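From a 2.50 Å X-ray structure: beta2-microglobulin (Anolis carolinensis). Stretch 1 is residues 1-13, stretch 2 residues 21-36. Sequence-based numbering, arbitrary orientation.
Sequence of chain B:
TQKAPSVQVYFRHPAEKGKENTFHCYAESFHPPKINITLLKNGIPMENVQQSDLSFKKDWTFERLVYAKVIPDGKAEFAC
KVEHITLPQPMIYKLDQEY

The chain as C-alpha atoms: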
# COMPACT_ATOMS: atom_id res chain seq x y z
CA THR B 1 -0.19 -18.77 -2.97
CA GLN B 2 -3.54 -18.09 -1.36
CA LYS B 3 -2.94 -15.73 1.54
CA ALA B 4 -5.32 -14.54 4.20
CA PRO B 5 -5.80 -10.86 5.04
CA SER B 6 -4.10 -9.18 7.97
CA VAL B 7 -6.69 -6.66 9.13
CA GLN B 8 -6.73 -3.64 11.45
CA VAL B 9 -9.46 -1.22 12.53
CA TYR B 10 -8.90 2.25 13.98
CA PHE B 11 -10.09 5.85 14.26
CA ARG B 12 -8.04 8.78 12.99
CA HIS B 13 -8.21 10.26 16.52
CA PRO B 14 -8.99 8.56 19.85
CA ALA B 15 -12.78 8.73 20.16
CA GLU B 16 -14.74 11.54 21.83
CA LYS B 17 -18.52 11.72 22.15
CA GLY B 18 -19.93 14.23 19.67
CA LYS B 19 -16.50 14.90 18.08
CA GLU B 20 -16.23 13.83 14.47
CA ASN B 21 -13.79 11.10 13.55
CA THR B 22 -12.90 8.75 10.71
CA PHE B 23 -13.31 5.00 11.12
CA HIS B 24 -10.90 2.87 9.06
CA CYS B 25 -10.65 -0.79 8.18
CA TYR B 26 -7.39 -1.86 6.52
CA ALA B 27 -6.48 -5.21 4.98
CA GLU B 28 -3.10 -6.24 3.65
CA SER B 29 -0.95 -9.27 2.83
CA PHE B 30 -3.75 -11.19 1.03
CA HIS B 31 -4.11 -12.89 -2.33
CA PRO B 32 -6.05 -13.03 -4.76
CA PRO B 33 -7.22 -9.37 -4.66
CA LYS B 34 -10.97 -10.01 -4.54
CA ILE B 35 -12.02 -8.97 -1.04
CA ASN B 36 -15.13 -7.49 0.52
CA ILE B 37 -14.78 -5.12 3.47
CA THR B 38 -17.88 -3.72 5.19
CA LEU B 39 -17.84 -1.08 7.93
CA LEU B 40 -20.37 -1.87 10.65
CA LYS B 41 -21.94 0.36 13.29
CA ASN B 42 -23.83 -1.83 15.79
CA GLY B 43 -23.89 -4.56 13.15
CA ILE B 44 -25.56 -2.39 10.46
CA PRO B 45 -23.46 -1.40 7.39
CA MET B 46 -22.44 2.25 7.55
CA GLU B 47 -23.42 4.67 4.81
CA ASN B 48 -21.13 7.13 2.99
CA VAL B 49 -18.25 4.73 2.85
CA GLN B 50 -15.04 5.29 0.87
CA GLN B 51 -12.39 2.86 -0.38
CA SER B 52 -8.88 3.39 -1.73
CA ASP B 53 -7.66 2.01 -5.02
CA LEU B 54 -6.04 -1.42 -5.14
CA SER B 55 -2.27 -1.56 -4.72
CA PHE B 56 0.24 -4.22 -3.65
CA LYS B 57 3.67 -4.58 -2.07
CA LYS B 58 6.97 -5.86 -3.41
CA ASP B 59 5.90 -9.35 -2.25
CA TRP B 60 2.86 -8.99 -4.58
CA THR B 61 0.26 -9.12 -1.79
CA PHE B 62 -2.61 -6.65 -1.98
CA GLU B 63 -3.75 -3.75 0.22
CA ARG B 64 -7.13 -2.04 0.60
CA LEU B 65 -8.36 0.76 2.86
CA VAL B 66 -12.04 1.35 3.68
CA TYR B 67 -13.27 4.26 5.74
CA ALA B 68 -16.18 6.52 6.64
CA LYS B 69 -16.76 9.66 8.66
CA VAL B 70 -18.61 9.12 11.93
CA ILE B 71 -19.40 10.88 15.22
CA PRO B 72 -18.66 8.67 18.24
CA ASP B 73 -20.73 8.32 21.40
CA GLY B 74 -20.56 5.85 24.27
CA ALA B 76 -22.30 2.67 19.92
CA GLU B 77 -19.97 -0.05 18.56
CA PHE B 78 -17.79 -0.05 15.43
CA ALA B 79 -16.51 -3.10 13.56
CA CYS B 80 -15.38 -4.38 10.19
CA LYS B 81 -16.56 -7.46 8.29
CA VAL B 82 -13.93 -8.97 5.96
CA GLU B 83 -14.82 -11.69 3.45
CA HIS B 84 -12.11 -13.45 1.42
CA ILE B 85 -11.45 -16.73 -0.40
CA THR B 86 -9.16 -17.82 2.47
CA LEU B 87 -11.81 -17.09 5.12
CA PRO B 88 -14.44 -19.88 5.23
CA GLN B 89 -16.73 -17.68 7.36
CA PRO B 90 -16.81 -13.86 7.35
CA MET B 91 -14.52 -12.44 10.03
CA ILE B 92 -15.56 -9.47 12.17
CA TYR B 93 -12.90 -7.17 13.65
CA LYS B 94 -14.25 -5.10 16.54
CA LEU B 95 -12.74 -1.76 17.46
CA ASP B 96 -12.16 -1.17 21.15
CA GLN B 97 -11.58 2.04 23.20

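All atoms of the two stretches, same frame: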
# COMPACT_ATOMS: atom_id res chain seq x y z
N THR B 1 0.20 -19.67 -1.89
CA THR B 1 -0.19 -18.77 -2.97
C THR B 1 -1.49 -18.04 -2.66
O THR B 1 -1.65 -16.87 -3.00
CB THR B 1 -0.34 -19.51 -4.30
OG1 THR B 1 0.78 -20.38 -4.50
CG2 THR B 1 -0.41 -18.51 -5.44
N GLN B 2 -2.43 -18.75 -2.04
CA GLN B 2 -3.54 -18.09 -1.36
C GLN B 2 -3.04 -17.58 -0.03
O GLN B 2 -2.31 -18.27 0.68
CB GLN B 2 -4.71 -19.04 -1.15
CG GLN B 2 -5.48 -19.37 -2.41
CD GLN B 2 -6.93 -19.65 -2.11
OE1 GLN B 2 -7.82 -19.10 -2.76
NE2 GLN B 2 -7.18 -20.52 -1.13
N LYS B 3 -3.41 -16.35 0.31
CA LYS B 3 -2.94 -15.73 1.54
C LYS B 3 -4.09 -14.97 2.19
O LYS B 3 -4.85 -14.28 1.51
CB LYS B 3 -1.76 -14.79 1.27
CG LYS B 3 -0.51 -15.53 0.80
CD LYS B 3 0.42 -14.64 -0.01
CE LYS B 3 1.51 -15.43 -0.71
NZ LYS B 3 2.75 -14.63 -0.87
N ALA B 4 -4.21 -15.13 3.48
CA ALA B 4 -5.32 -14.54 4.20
C ALA B 4 -5.01 -13.09 4.56
O ALA B 4 -3.85 -12.72 4.71
CB ALA B 4 -5.61 -15.34 5.47
N PRO B 5 -6.04 -12.26 4.68
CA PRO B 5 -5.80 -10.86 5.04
C PRO B 5 -5.36 -10.68 6.49
O PRO B 5 -5.89 -11.31 7.40
CB PRO B 5 -7.16 -10.20 4.79
CG PRO B 5 -8.14 -11.30 4.73
CD PRO B 5 -7.40 -12.46 4.16
N SER B 6 -4.37 -9.81 6.68
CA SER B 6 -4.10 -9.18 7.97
C SER B 6 -4.88 -7.88 8.03
O SER B 6 -4.76 -7.04 7.13
CB SER B 6 -2.61 -8.90 8.15
OG SER B 6 -1.88 -10.11 8.21
N VAL B 7 -5.68 -7.70 9.08
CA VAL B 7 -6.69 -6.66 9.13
C VAL B 7 -6.50 -5.83 10.40
O VAL B 7 -6.00 -6.33 11.41
CB VAL B 7 -8.10 -7.28 9.06
CG1 VAL B 7 -9.23 -6.22 9.18
CG2 VAL B 7 -8.24 -8.06 7.77
N GLN B 8 -6.87 -4.55 10.33
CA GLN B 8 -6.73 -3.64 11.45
C GLN B 8 -7.80 -2.56 11.33
O GLN B 8 -8.08 -2.06 10.24
CB GLN B 8 -5.33 -3.02 11.46
CG GLN B 8 -5.07 -2.00 12.53
CD GLN B 8 -3.61 -1.98 12.94
OE1 GLN B 8 -3.13 -2.91 13.60
NE2 GLN B 8 -2.89 -0.93 12.55
N VAL B 9 -8.42 -2.24 12.46
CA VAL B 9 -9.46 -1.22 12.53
C VAL B 9 -9.02 -0.12 13.50
O VAL B 9 -8.36 -0.39 14.51
CB VAL B 9 -10.81 -1.82 12.98
CG1 VAL B 9 -11.28 -2.87 11.97
CG2 VAL B 9 -10.71 -2.41 14.39
N TYR B 10 -9.37 1.12 13.18
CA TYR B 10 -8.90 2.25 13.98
C TYR B 10 -9.67 3.50 13.59
O TYR B 10 -10.26 3.57 12.50
CB TYR B 10 -7.39 2.48 13.80
CG TYR B 10 -6.96 2.49 12.34
CD1 TYR B 10 -6.74 3.68 11.66
CD2 TYR B 10 -6.81 1.29 11.64
CE1 TYR B 10 -6.37 3.69 10.32
CE2 TYR B 10 -6.45 1.29 10.30
CZ TYR B 10 -6.22 2.48 9.65
OH TYR B 10 -5.86 2.46 8.32
N PHE B 11 -9.67 4.49 14.50
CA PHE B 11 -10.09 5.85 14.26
C PHE B 11 -8.88 6.71 13.93
O PHE B 11 -7.75 6.41 14.33
CB PHE B 11 -10.76 6.46 15.49
CG PHE B 11 -12.15 5.97 15.75
CD1 PHE B 11 -13.06 5.81 14.72
CD2 PHE B 11 -12.57 5.72 17.05
CE1 PHE B 11 -14.34 5.38 14.98
CE2 PHE B 11 -13.84 5.28 17.31
CZ PHE B 11 -14.73 5.11 16.27
N ARG B 12 -9.12 7.83 13.24
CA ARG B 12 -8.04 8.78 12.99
C ARG B 12 -7.57 9.42 14.30
O ARG B 12 -6.36 9.59 14.52
CB ARG B 12 -8.48 9.85 11.99
CG ARG B 12 -7.59 11.10 11.95
CD ARG B 12 -6.20 10.77 11.40
NE ARG B 12 -5.33 11.95 11.29
CZ ARG B 12 -4.58 12.40 12.29
NH1 ARG B 12 -4.61 11.79 13.46
NH2 ARG B 12 -3.81 13.46 12.13
N HIS B 13 -8.51 9.80 15.17
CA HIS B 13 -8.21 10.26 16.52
C HIS B 13 -8.84 9.32 17.55
O HIS B 13 -9.83 8.64 17.25
CB HIS B 13 -8.74 11.68 16.77
CG HIS B 13 -8.37 12.67 15.72
ND1 HIS B 13 -7.15 13.31 15.69
CD2 HIS B 13 -9.08 13.15 14.67
CE1 HIS B 13 -7.12 14.14 14.66
NE2 HIS B 13 -8.27 14.06 14.02
N ASN B 21 -14.93 11.98 13.69
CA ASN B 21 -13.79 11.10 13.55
C ASN B 21 -13.88 10.39 12.20
O ASN B 21 -14.86 10.53 11.46
CB ASN B 21 -13.75 10.11 14.71
CG ASN B 21 -12.35 9.65 15.05
OD1 ASN B 21 -11.53 9.38 14.17
ND2 ASN B 21 -12.09 9.52 16.35
N THR B 22 -12.85 9.63 11.87
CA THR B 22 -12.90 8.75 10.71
C THR B 22 -12.59 7.34 11.17
O THR B 22 -11.59 7.10 11.84
CB THR B 22 -11.93 9.18 9.62
OG1 THR B 22 -12.17 10.54 9.29
CG2 THR B 22 -12.09 8.31 8.38
N PHE B 23 -13.47 6.41 10.81
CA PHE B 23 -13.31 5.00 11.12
C PHE B 23 -12.69 4.32 9.91
O PHE B 23 -13.18 4.49 8.79
CB PHE B 23 -14.67 4.39 11.45
CG PHE B 23 -14.62 2.92 11.76
CD1 PHE B 23 -13.79 2.44 12.77
CD2 PHE B 23 -15.43 2.03 11.08
CE1 PHE B 23 -13.76 1.09 13.06
CE2 PHE B 23 -15.41 0.68 11.37
CZ PHE B 23 -14.57 0.21 12.37
N HIS B 24 -11.62 3.56 10.13
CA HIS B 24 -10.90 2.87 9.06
C HIS B 24 -10.90 1.37 9.28
O HIS B 24 -10.78 0.90 10.41
CB HIS B 24 -9.44 3.32 8.95
CG HIS B 24 -9.24 4.80 8.88
ND1 HIS B 24 -9.34 5.62 9.99
CD2 HIS B 24 -8.90 5.61 7.85
CE1 HIS B 24 -9.08 6.87 9.64
NE2 HIS B 24 -8.81 6.89 8.35
N CYS B 25 -10.97 0.63 8.18
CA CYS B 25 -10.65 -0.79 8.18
C CYS B 25 -9.64 -1.06 7.07
O CYS B 25 -9.85 -0.68 5.91
CB CYS B 25 -11.91 -1.65 8.01
SG CYS B 25 -11.55 -3.43 7.98
N TYR B 26 -8.53 -1.71 7.42
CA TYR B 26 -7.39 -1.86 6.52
C TYR B 26 -6.97 -3.31 6.45
O TYR B 26 -6.78 -3.96 7.49
CB TYR B 26 -6.23 -0.98 6.99
CG TYR B 26 -5.00 -1.10 6.14
CD1 TYR B 26 -4.99 -0.64 4.83
CD2 TYR B 26 -3.84 -1.66 6.65
CE1 TYR B 26 -3.85 -0.75 4.05
CE2 TYR B 26 -2.71 -1.78 5.87
CZ TYR B 26 -2.72 -1.32 4.57
OH TYR B 26 -1.58 -1.43 3.80
N ALA B 27 -6.85 -3.83 5.24
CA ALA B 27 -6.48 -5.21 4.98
C ALA B 27 -5.24 -5.22 4.11
O ALA B 27 -5.11 -4.41 3.19
CB ALA B 27 -7.60 -5.98 4.29
N GLU B 28 -4.34 -6.15 4.40
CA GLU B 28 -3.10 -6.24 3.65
C GLU B 28 -2.64 -7.69 3.68
O GLU B 28 -3.18 -8.52 4.40
CB GLU B 28 -2.04 -5.28 4.20
CG GLU B 28 -1.44 -5.64 5.56
CD GLU B 28 -0.18 -4.84 5.85
OE1 GLU B 28 0.05 -3.83 5.16
OE2 GLU B 28 0.59 -5.20 6.77
N SER B 29 -1.64 -7.99 2.84
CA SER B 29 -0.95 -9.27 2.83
C SER B 29 -1.81 -10.41 2.30
O SER B 29 -1.51 -11.57 2.57
CB SER B 29 -0.40 -9.60 4.22
OG SER B 29 0.43 -8.54 4.67
N PHE B 30 -2.85 -10.14 1.52
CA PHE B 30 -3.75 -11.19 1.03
C PHE B 30 -3.60 -11.39 -0.47
O PHE B 30 -3.03 -10.56 -1.20
CB PHE B 30 -5.21 -10.89 1.38
CG PHE B 30 -5.72 -9.57 0.84
CD1 PHE B 30 -6.38 -9.51 -0.39
CD2 PHE B 30 -5.54 -8.38 1.55
CE1 PHE B 30 -6.84 -8.30 -0.89
CE2 PHE B 30 -5.99 -7.17 1.06
CZ PHE B 30 -6.65 -7.13 -0.16
N HIS B 31 -4.13 -12.51 -0.93
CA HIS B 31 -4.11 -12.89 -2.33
C HIS B 31 -5.12 -14.00 -2.55
O HIS B 31 -5.25 -14.88 -1.70
CB HIS B 31 -2.71 -13.35 -2.72
CG HIS B 31 -2.44 -13.24 -4.19
ND1 HIS B 31 -3.01 -14.09 -5.11
CD2 HIS B 31 -1.68 -12.36 -4.89
CE1 HIS B 31 -2.62 -13.74 -6.32
NE2 HIS B 31 -1.81 -12.70 -6.22
N PRO B 32 -5.89 -13.99 -3.66
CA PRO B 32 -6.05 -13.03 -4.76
C PRO B 32 -6.68 -11.71 -4.27
O PRO B 32 -7.02 -11.62 -3.10
CB PRO B 32 -6.99 -13.77 -5.72
CG PRO B 32 -7.78 -14.66 -4.83
CD PRO B 32 -6.79 -15.15 -3.82
N PRO B 33 -6.81 -10.70 -5.14
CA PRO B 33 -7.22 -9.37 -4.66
C PRO B 33 -8.70 -9.21 -4.36
O PRO B 33 -9.08 -8.23 -3.71
CB PRO B 33 -6.79 -8.44 -5.80
CG PRO B 33 -6.83 -9.33 -7.02
CD PRO B 33 -6.35 -10.66 -6.55
N LYS B 34 -9.55 -10.10 -4.84
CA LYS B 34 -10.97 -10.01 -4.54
C LYS B 34 -11.20 -10.09 -3.04
O LYS B 34 -10.84 -11.09 -2.40
CB LYS B 34 -11.73 -11.11 -5.27
CG LYS B 34 -13.16 -11.30 -4.79
CD LYS B 34 -14.02 -12.03 -5.81
CE LYS B 34 -13.43 -13.35 -6.30
NZ LYS B 34 -14.48 -14.14 -7.02
N ILE B 35 -11.78 -9.04 -2.48
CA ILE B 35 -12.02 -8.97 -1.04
C ILE B 35 -13.18 -8.02 -0.81
O ILE B 35 -13.34 -7.02 -1.52
CB ILE B 35 -10.75 -8.54 -0.28
CG1 ILE B 35 -10.84 -8.91 1.21
CG2 ILE B 35 -10.49 -7.05 -0.46
CD1 ILE B 35 -9.53 -8.66 2.00
N ASN B 36 -14.01 -8.34 0.17
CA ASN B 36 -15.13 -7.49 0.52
C ASN B 36 -14.99 -7.05 1.97
O ASN B 36 -14.84 -7.89 2.86
CB ASN B 36 -16.47 -8.19 0.27
CG ASN B 36 -17.64 -7.25 0.48
OD1 ASN B 36 -17.88 -6.36 -0.34
ND2 ASN B 36 -18.36 -7.43 1.58

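Antiparallel β-strands pair through alternating hydrogen-bonded and non-hydrogen-bonded pairs, and the N-terminal strand of this β2-microglobulin, residues 6-11, illustrates the rule against the strand that begins at Asn21. Their directions differ by 165°, and three residue pairs form reciprocal hydrogen bonds. Ser6 N donates to Glu28 O and Glu28 N to Ser6 O, both at 2.9 Å; Gln8 N to Tyr26 O and Tyr26 N to Gln8 O are again 2.9 Å each. The last rung is less even, with Tyr10 N to His24 O at 3.1 Å but His24 N to Tyr10 O at 2.7 Å. The same carbonyl also accepts a weak bond, from His24 ND1 to Tyr10 O at 3.4 Å.

Past the end of the first strand, the side chain of Asn21 takes over the work of the backbone. Asn21 ND2 donates to His13 O at 2.6 Å, and His13 N donates to Asn21 OD1 at 3.2 Å, so the carboxamide answers both polar groups of one peptide-chain residue. Both bonds are nearly linear. Arg12 N, bonded to Thr22 O at 2.9 Å, connects this clasp to the ladder. At the other end lies an isolated bridge, in which Lys3 N reaches His31 O and His31 N reaches Lys3 O, each at 3.1 Å; it forms past the corner that the second stretch turns at Ser29.

In the non-hydrogen-bonded pairs, CA-H groups face carbonyls instead. Val7 CA lies 3.2 Å from Tyr26 O, and Phe11 CA lies 3.1 Å from Thr22 O. The non-hydrogen-bonded pairs, such as Val7 with Ala27, also bring the CA atoms closer, to 4.4 Å between Val7 CA and Ala27 CA, against 5.3 Å between Gln8 CA and Tyr26 CA in a hydrogen-bonded pair.

Alternation sorts the side chains as well. On the face carrying Val7, Val9 and Phe11, packing is apolar: Val7 CG1 sits 3.8 Å from Cys25 SG, Val9 CG1 4.0 Å from the same Cys25 SG, and Phe11 CE1 3.7 Å from Phe23 CB. The two phenylalanine rings meet obliquely, their planes at 66°. On the face shared by Tyr10 and His24, the rings are almost parallel, at 7°, yet slid so far that they barely overlap. With the rings so offset, it is His24 CB that lies over the tyrosine face, 3.4 Å from Tyr10 CE1, in a CH-π contact, while Tyr26 CB approaches the ring edge, 4.0 Å from Tyr10 CE2. Farther out, Pro5 extends the apolar packing, with Pro5 CD 3.9 Å from Phe30 CB and Pro5 CB 4.0 Å from Ile35 CD1.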